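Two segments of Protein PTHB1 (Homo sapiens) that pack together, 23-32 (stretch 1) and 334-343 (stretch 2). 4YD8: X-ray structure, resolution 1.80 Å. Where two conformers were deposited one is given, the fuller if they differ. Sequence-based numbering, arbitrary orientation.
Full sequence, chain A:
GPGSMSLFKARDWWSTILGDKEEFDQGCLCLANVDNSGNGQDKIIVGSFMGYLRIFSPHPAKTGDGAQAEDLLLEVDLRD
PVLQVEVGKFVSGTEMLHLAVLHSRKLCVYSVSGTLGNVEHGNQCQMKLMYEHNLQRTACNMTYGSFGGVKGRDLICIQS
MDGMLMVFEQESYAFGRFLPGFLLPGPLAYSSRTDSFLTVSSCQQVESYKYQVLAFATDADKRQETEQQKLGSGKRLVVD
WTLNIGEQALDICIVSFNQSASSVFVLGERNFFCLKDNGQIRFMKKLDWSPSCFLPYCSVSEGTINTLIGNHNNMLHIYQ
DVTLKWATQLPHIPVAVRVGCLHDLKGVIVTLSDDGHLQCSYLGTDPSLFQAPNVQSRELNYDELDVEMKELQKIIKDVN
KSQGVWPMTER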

ATOM      1  N   GLU A  23     -13.884  -2.246 -10.737  1.00 34.28           N
ATOM      2  CA  GLU A  23     -13.925  -2.057  -9.290  1.00 34.88           C
ATOM      3  C   GLU A  23     -12.539  -2.292  -8.701  1.00 32.44           C
ATOM      4  O   GLU A  23     -11.744  -3.100  -9.199  1.00 30.80           O
ATOM      5  CB  GLU A  23     -14.959  -2.993  -8.632  1.00 38.23           C
ATOM      6  CG  GLU A  23     -16.364  -2.855  -9.201  1.00 49.81           C
ATOM      7  CD  GLU A  23     -17.299  -3.985  -8.787  1.00 59.11           C
ATOM      8  OE1 GLU A  23     -16.838  -4.959  -8.151  1.00 57.49           O
ATOM      9  OE2 GLU A  23     -18.503  -3.892  -9.100  1.00 61.76           O
ATOM     10  N   PHE A  24     -12.249  -1.547  -7.643  1.00 30.88           N
ATOM     11  CA  PHE A  24     -10.935  -1.518  -7.023  1.00 25.41           C
ATOM     12  C   PHE A  24     -11.102  -1.413  -5.522  1.00 30.06           C
ATOM     13  O   PHE A  24     -12.150  -0.984  -5.049  1.00 28.66           O
ATOM     14  CB  PHE A  24     -10.132  -0.313  -7.522  1.00 25.31           C
ATOM     15  CG  PHE A  24     -10.017  -0.239  -9.014  1.00 24.51           C
ATOM     16  CD1 PHE A  24     -11.067   0.248  -9.788  1.00 27.65           C
ATOM     17  CD2 PHE A  24      -8.855  -0.628  -9.641  1.00 26.76           C
ATOM     18  CE1 PHE A  24     -10.957   0.302 -11.163  1.00 27.73           C
ATOM     19  CE2 PHE A  24      -8.740  -0.563 -11.014  1.00 25.72           C
ATOM     20  CZ  PHE A  24      -9.797  -0.104 -11.772  1.00 26.17           C
ATOM     21  N   ASP A  25     -10.085  -1.784  -4.760  1.00 28.64           N
ATOM     22  CA  ASP A  25     -10.131  -1.538  -3.320  0.56 33.61           C
ATOM     23  C   ASP A  25      -8.737  -1.189  -2.831  1.00 29.11           C
ATOM     24  O   ASP A  25      -7.811  -1.050  -3.635  1.00 26.71           O
ATOM     25  CB  ASP A  25     -10.680  -2.753  -2.565  0.56 35.06           C
ATOM     26  CG  ASP A  25     -11.411  -2.376  -1.281  0.56 41.55           C
ATOM     27  OD1 ASP A  25     -11.167  -1.279  -0.725  0.56 35.37           O
ATOM     28  OD2 ASP A  25     -12.237  -3.194  -0.823  0.56 54.95           O
ATOM     29  N   GLN A  26      -8.598  -1.035  -1.521  1.00 29.45           N
ATOM     30  CA  GLN A  26      -7.296  -0.779  -0.937  1.00 35.29           C
ATOM     31  C   GLN A  26      -6.440  -1.997  -1.282  1.00 38.80           C
ATOM     32  O   GLN A  26      -6.929  -3.127  -1.301  1.00 48.20           O
ATOM     33  CB  GLN A  26      -7.399  -0.549   0.579  1.00 37.67           C
ATOM     34  CG  GLN A  26      -7.287  -1.786   1.453  1.00 39.93           C
ATOM     35  CD  GLN A  26      -7.583  -1.493   2.934  1.00 50.82           C
ATOM     36  OE1 GLN A  26      -8.575  -0.843   3.268  1.00 53.71           O
ATOM     37  NE2 GLN A  26      -6.713  -1.965   3.816  1.00 44.23           N
ATOM     38  N   GLY A  27      -5.177  -1.772  -1.593  1.00 35.81           N
ATOM     39  CA  GLY A  27      -4.357  -2.861  -2.092  1.00 26.34           C
ATOM     40  C   GLY A  27      -4.091  -2.771  -3.586  1.00 22.66           C
ATOM     41  O   GLY A  27      -3.060  -3.245  -4.058  1.00 24.37           O
ATOM     42  N   CYS A  28      -5.012  -2.156  -4.330  1.00 23.09           N
ATOM     43  CA  CYS A  28      -4.953  -2.158  -5.793  1.00 20.26           C
ATOM     44  C   CYS A  28      -4.037  -1.074  -6.363  1.00 23.10           C
ATOM     45  O   CYS A  28      -3.805  -1.055  -7.557  1.00 21.97           O
ATOM     46  CB  CYS A  28      -6.352  -1.964  -6.384  1.00 25.28           C
ATOM     47  SG  CYS A  28      -7.409  -3.434  -6.223  1.00 32.02           S
ATOM     48  N   LEU A  29      -3.573  -0.162  -5.512  1.00 21.01           N
ATOM     49  CA  LEU A  29      -2.751   0.980  -5.959  1.00 20.76           C
ATOM     50  C   LEU A  29      -1.321   0.895  -5.417  1.00 22.43           C
ATOM     51  O   LEU A  29      -1.116   0.745  -4.202  1.00 22.50           O
ATOM     52  CB  LEU A  29      -3.401   2.294  -5.502  1.00 19.89           C
ATOM     53  CG  LEU A  29      -2.577   3.559  -5.778  1.00 23.06           C
ATOM     54  CD1 LEU A  29      -2.407   3.768  -7.286  1.00 22.28           C
ATOM     55  CD2 LEU A  29      -3.232   4.772  -5.105  1.00 22.55           C
ATOM     56  N   CYS A  30      -0.336   0.999  -6.300  1.00 18.56           N
ATOM     57  CA  CYS A  30       1.045   0.995  -5.879  1.00 19.73           C
ATOM     58  C   CYS A  30       1.811   2.086  -6.623  1.00 21.43           C
ATOM     59  O   CYS A  30       1.598   2.300  -7.815  1.00 22.31           O
ATOM     60  CB  CYS A  30       1.667  -0.386  -6.126  1.00 22.71           C
ATOM     61  SG  CYS A  30       3.354  -0.542  -5.543  1.00 30.40           S
ATOM     62  N   LEU A  31       2.650   2.796  -5.886  1.00 19.11           N
ATOM     63  CA  LEU A  31       3.514   3.832  -6.455  0.63 24.34           C
ATOM     64  C   LEU A  31       4.971   3.433  -6.257  1.00 25.40           C
ATOM     65  O   LEU A  31       5.455   3.413  -5.126  1.00 27.83           O
ATOM     66  CB  LEU A  31       3.257   5.183  -5.784  0.63 26.78           C
ATOM     67  CG  LEU A  31       2.505   6.323  -6.469  0.63 33.21           C
ATOM     68  CD1 LEU A  31       2.482   7.549  -5.544  0.63 25.50           C
ATOM     69  CD2 LEU A  31       3.129   6.688  -7.827  0.63 27.47           C
ATOM     70  N   ALA A  32       5.679   3.128  -7.341  1.00 18.98           N
ATOM     71  CA  ALA A  32       7.049   2.643  -7.183  1.00 18.03           C
ATOM     72  C   ALA A  32       7.851   2.750  -8.464  1.00 21.09           C
ATOM     73  O   ALA A  32       7.288   2.855  -9.555  1.00 24.11           O
ATOM     74  CB  ALA A  32       7.038   1.161  -6.714  1.00 21.56           C
ATOM     75  N   PRO A 334     -11.861   8.212  -2.172  1.00 29.46           N
ATOM     76  CA  PRO A 334     -10.649   7.414  -2.372  1.00 28.27           C
ATOM     77  C   PRO A 334     -10.713   6.084  -1.607  1.00 29.88           C
ATOM     78  O   PRO A 334     -11.072   6.077  -0.430  1.00 31.12           O
ATOM     79  CB  PRO A 334      -9.549   8.319  -1.823  1.00 25.24           C
ATOM     80  CG  PRO A 334     -10.257   9.138  -0.733  1.00 27.47           C
ATOM     81  CD  PRO A 334     -11.683   9.287  -1.176  1.00 30.17           C
ATOM     82  N   VAL A 335     -10.393   4.982  -2.273  1.00 26.55           N
ATOM     83  CA  VAL A 335     -10.175   3.718  -1.565  1.00 28.25           C
ATOM     84  C   VAL A 335      -8.708   3.510  -1.274  1.00 26.23           C
ATOM     85  O   VAL A 335      -8.352   2.662  -0.466  1.00 25.75           O
ATOM     86  CB  VAL A 335     -10.662   2.491  -2.347  1.00 30.67           C
ATOM     87  CG1 VAL A 335     -12.162   2.459  -2.392  1.00 36.52           C
ATOM     88  CG2 VAL A 335     -10.019   2.430  -3.744  1.00 26.20           C
ATOM     89  N   ALA A 336      -7.847   4.259  -1.968  1.00 24.80           N
ATOM     90  CA  ALA A 336      -6.419   4.230  -1.686  1.00 22.74           C
ATOM     91  C   ALA A 336      -5.799   5.570  -2.029  1.00 24.97           C
ATOM     92  O   ALA A 336      -6.238   6.238  -2.962  1.00 23.98           O
ATOM     93  CB  ALA A 336      -5.709   3.117  -2.476  1.00 24.11           C
ATOM     94  N   VAL A 337      -4.775   5.938  -1.269  1.00 21.83           N
ATOM     95  CA  VAL A 337      -4.000   7.144  -1.534  1.00 21.66           C
ATOM     96  C   VAL A 337      -2.531   6.810  -1.368  1.00 23.28           C
ATOM     97  O   VAL A 337      -2.153   6.042  -0.466  1.00 23.72           O
ATOM     98  CB  VAL A 337      -4.415   8.310  -0.601  1.00 25.26           C
ATOM     99  CG1 VAL A 337      -4.327   7.912   0.884  1.00 28.79           C
ATOM    100  CG2 VAL A 337      -3.584   9.535  -0.882  1.00 27.61           C
ATOM    101  N   ARG A 338      -1.709   7.339  -2.271  1.00 21.12           N
ATOM    102  CA  ARG A 338      -0.255   7.202  -2.190  1.00 20.12           C
ATOM    103  C   ARG A 338       0.412   8.544  -2.452  1.00 25.30           C
ATOM    104  O   ARG A 338      -0.187   9.426  -3.072  1.00 24.87           O
ATOM    105  CB  ARG A 338       0.243   6.145  -3.191  1.00 21.25           C
ATOM    106  CG  ARG A 338      -0.258   4.727  -2.863  1.00 26.70           C
ATOM    107  CD  ARG A 338       0.514   4.178  -1.674  1.00 26.88           C
ATOM    108  NE  ARG A 338       0.201   2.771  -1.408  1.00 31.13           N
ATOM    109  CZ  ARG A 338      -0.851   2.351  -0.718  1.00 38.34           C
ATOM    110  NH1 ARG A 338      -1.720   3.221  -0.214  1.00 33.22           N
ATOM    111  NH2 ARG A 338      -1.034   1.048  -0.533  1.00 47.05           N
ATOM    112  N   VAL A 339       1.643   8.696  -1.971  1.00 22.64           N
ATOM    113  CA  VAL A 339       2.456   9.877  -2.252  1.00 19.81           C
ATOM    114  C   VAL A 339       3.759   9.449  -2.895  1.00 27.76           C
ATOM    115  O   VAL A 339       4.374   8.490  -2.460  1.00 29.04           O
ATOM    116  CB  VAL A 339       2.758  10.679  -0.965  1.00 24.62           C
ATOM    117  CG1 VAL A 339       3.687  11.857  -1.248  1.00 25.78           C
ATOM    118  CG2 VAL A 339       1.457  11.164  -0.362  1.00 25.92           C
ATOM    119  N   GLY A 340       4.206  10.161  -3.917  1.00 23.53           N
ATOM    120  CA  GLY A 340       5.461   9.761  -4.522  1.00 25.50           C
ATOM    121  C   GLY A 340       6.031  10.783  -5.456  1.00 28.64           C
ATOM    122  O   GLY A 340       5.611  11.942  -5.473  1.00 30.82           O
ATOM    123  N   CYS A 341       7.004  10.342  -6.242  1.00 24.97           N
ATOM    124  CA  CYS A 341       7.707  11.226  -7.152  0.50 26.22           C
ATOM    125  C   CYS A 341       7.254  11.010  -8.591  1.00 30.45           C
ATOM    126  O   CYS A 341       7.539   9.967  -9.200  1.00 26.51           O
ATOM    127  CB  CYS A 341       9.215  11.009  -7.031  0.50 32.26           C
ATOM    128  SG  CYS A 341      10.184  12.097  -8.069  0.50 36.61           S
ATOM    129  N   LEU A 342       6.550  11.998  -9.125  1.00 27.99           N
ATOM    130  CA  LEU A 342       5.989  11.945 -10.468  1.00 24.90           C
ATOM    131  C   LEU A 342       6.242  13.278 -11.123  1.00 26.15           C
ATOM    132  O   LEU A 342       6.315  14.283 -10.427  1.00 31.85           O
ATOM    133  CB  LEU A 342       4.491  11.663 -10.427  1.00 23.78           C
ATOM    134  CG  LEU A 342       4.074  10.368  -9.709  1.00 32.34           C
ATOM    135  CD1 LEU A 342       2.586  10.375  -9.448  1.00 33.30           C
ATOM    136  CD2 LEU A 342       4.430   9.178 -10.571  1.00 31.51           C
ATOM    137  N   HIS A 343       6.396  13.280 -12.443  1.00 30.19           N
ATOM    138  CA  HIS A 343       6.617  14.521 -13.187  1.00 35.80           C
ATOM    139  C   HIS A 343       7.837  15.257 -12.620  1.00 40.07           C
ATOM    140  O   HIS A 343       7.895  16.491 -12.608  1.00 38.63           O
ATOM    141  CB  HIS A 343       5.345  15.391 -13.141  1.00 35.68           C
ATOM    142  CG  HIS A 343       5.410  16.628 -13.988  1.00 39.41           C
ATOM    143  ND1 HIS A 343       5.909  16.629 -15.275  1.00 39.28           N
ATOM    144  CD2 HIS A 343       5.030  17.904 -13.732  1.00 40.19           C
ATOM    145  CE1 HIS A 343       5.836  17.854 -15.772  1.00 41.92           C
ATOM    146  NE2 HIS A 343       5.307  18.644 -14.858  1.00 41.50           N
TER
HETATM  147  O   HOH W   1      -4.146   0.840   0.238  1.00 44.33           O
HETATM  148  O   HOH W   2       1.368  -0.152  -2.189  1.00 34.36           O
HETATM  149  O   HOH W   3       2.982   2.158  -3.111  1.00 26.26           O

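No direct hydrogen bond joins these two stretches of PTHB1, although two strands, 29-32 and 336-342, lie side by side with their N-to-C directions only 32° apart. With 7.3 Å between their axes at closest approach, the contact illustrates a general principle: strands too far apart to pair through their backbones can be joined by side chains and water.

Three waters do the polar work, all around Arg-338. Arg-338 NH2 donates to water 1 and to water 2, each at 3.2 Å, and water 1 also accepts a weak bond from Gly-27 N (3.4 Å). Water 3 accepts from Leu-31 N at 2.9 Å and, weakly, from Arg-338 NE at 3.3 Å. The guanidinium is steadied within its own stretch, where Arg-338 NH1 donates to Val-337 O (2.9 Å), and Leu-29 O lies over one of its faces. Arginine suits this place because its long aliphatic portion can pack while its tip meets solvent: Arg-338 CG rests 3.7 Å from Leu-29 CD2.

Apolar side chains supply the rest of the contact. Leu-29 and Leu-31 both point toward stretch 2, while Cys-30 between them points away, as strand alternation requires. Leu-29 CB meets Ala-336 CB at 3.9 Å, a small side chain where the chains come close. Leu-31 covers more: its CD1 lies 3.5 Å from both Arg-338 CB and Gly-340 N, and its CD2 reaches Leu-342 CD2 at 3.9 Å. Glycine fits position 340 because an ideal CB would stand 2.9 Å from Leu-31 CD1, a clash.

At the other end, a type II turn from Asp-25 to Cys-28, closed by Cys-28 N to Asp-25 O (3.1 Å), packs against Val-335, whose CG2 lies 3.9 Å from Asp-25 C. In all, 526 Å² is buried.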